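Local coordinates for protein alkaline phosphatase (Thermus thermophilus, PDB 7KWD) that probably hydrolyses phosphate monoesters at alkaline pH as a homodimeric metalloenzyme that uses zinc and magnesium ions, at residues 91-96 and 108-113. Sequence-based numbering, arbitrary orientation.
With ZN (zinc ion), chain E.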
# COMPACT_ATOMS: atom_id res chain seq x y z
N TYR A 91 -9.31 -1.37 13.49
CA TYR A 91 -8.31 -1.71 12.49
C TYR A 91 -7.76 -0.51 11.75
O TYR A 91 -6.83 -0.69 10.97
CB TYR A 91 -8.91 -2.70 11.51
CG TYR A 91 -8.83 -4.02 12.17
CD1 TYR A 91 -7.65 -4.68 12.19
CD2 TYR A 91 -9.90 -4.57 12.86
CE1 TYR A 91 -7.52 -5.82 12.79
CE2 TYR A 91 -9.75 -5.76 13.49
CZ TYR A 91 -8.53 -6.38 13.43
OH TYR A 91 -8.21 -7.60 14.03
N VAL A 92 -8.26 0.69 12.02
CA VAL A 92 -7.65 1.90 11.50
C VAL A 92 -7.34 2.82 12.67
O VAL A 92 -8.25 3.29 13.37
CB VAL A 92 -8.56 2.61 10.49
CG1 VAL A 92 -7.88 3.88 9.96
CG2 VAL A 92 -8.94 1.64 9.38
N THR A 93 -6.06 3.10 12.86
CA THR A 93 -5.62 3.89 14.00
C THR A 93 -5.72 5.36 13.66
O THR A 93 -5.81 5.74 12.50
CB THR A 93 -4.18 3.53 14.35
OG1 THR A 93 -3.78 4.09 15.60
CG2 THR A 93 -3.26 4.06 13.27
N GLU A 94 -5.62 6.20 14.67
CA GLU A 94 -5.17 7.57 14.38
C GLU A 94 -3.85 7.81 15.12
O GLU A 94 -3.25 6.88 15.69
CB GLU A 94 -6.26 8.60 14.67
CG GLU A 94 -6.93 8.44 16.00
CD GLU A 94 -5.92 8.65 17.14
OE1 GLU A 94 -5.37 7.63 17.62
OE2 GLU A 94 -5.67 9.81 17.55
N SER A 95 -3.41 9.06 15.12
CA SER A 95 -2.02 9.36 15.41
C SER A 95 -1.65 9.14 16.87
O SER A 95 -0.52 8.74 17.17
CB SER A 95 -1.71 10.79 15.00
OG SER A 95 -1.20 10.84 13.70
N SER A 96 -2.56 9.43 17.82
CA SER A 96 -2.19 9.29 19.23
C SER A 96 -2.00 7.82 19.59
O SER A 96 -1.01 7.46 20.24
CB SER A 96 -3.23 9.92 20.16
OG SER A 96 -4.52 9.44 19.90
N THR A 108 -3.51 1.27 22.54
CA THR A 108 -4.44 2.14 23.24
C THR A 108 -5.63 2.42 22.34
O THR A 108 -5.66 2.06 21.16
CB THR A 108 -3.79 3.45 23.68
OG1 THR A 108 -3.35 4.18 22.53
CG2 THR A 108 -2.59 3.15 24.55
N VAL A 109 -6.64 3.01 22.94
CA VAL A 109 -7.80 3.49 22.21
C VAL A 109 -7.43 4.79 21.53
O VAL A 109 -6.67 5.60 22.08
CB VAL A 109 -8.96 3.67 23.20
CG1 VAL A 109 -10.04 4.50 22.55
CG2 VAL A 109 -9.47 2.27 23.65
N ASN A 110 -7.96 5.00 20.32
CA ASN A 110 -7.68 6.23 19.58
C ASN A 110 -8.06 7.44 20.43
O ASN A 110 -9.17 7.50 20.97
CB ASN A 110 -8.48 6.26 18.26
CG ASN A 110 -8.04 5.17 17.27
OD1 ASN A 110 -7.03 4.48 17.48
ND2 ASN A 110 -8.80 5.00 16.17
N GLY A 111 -7.13 8.39 20.57
CA GLY A 111 -7.52 9.64 21.21
C GLY A 111 -6.67 10.22 22.33
O GLY A 111 -6.40 11.42 22.34
N GLY A 112 -6.28 9.40 23.29
CA GLY A 112 -5.42 9.87 24.35
C GLY A 112 -3.92 9.71 24.06
O GLY A 112 -3.50 8.90 23.23
N LEU A 113 -3.14 10.52 24.76
CA LEU A 113 -1.68 10.52 24.67
C LEU A 113 -1.10 9.78 25.86
O LEU A 113 -1.32 10.18 27.00
CB LEU A 113 -1.14 11.95 24.66
CG LEU A 113 -1.54 12.80 23.46
CD1 LEU A 113 -1.06 14.25 23.62
CD2 LEU A 113 -0.97 12.20 22.17
ZN ZN E . -0.56 9.90 11.98
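Ser-96 and Gly-111 make the firmer of two hydrogen bonds between 91-96 and 108-113: Gly-111 N gives its hydrogen to Ser-96 OG at 2.9 Å. The same hydroxyl donates to Glu-94 OE2, 2.6 Å away on the syn side of the carboxylate, so a small side chain that both gives and accepts suits this place. The second bond, from Asn-110 ND2 to Val-92 O at 3.3 Å, is weak; the amide is held more strongly by Ser-331 O of the second subunit. Glu-94 is the N-cap of helix 95-104, its OE2 also accepting from Ser-96 N from above the carboxylate plane. At this helix start, Ser-95, predicted to be the phosphoserine intermediate of the alkaline phosphatase family, turns away from 108-113 and binds zinc through OG (2.1 Å) beside Asp-47, Asp-317 and His-318. An alanine at Glu-94 would probably leave Ser-96 N without its cap and Arg-159 without its salt-bridge mate. Packing adds to these bonds: the Glu-94 and Asn-110 side chains run antiparallel, with Glu-94 CG (chi1 48°) 3.5 Å from Asn-110 CB, and Leu-113 CD2 reaches Ser-96 CB. Gly-111, with phi at +131°, takes a backbone shape in which a CB would strike the preceding carbonyl oxygen.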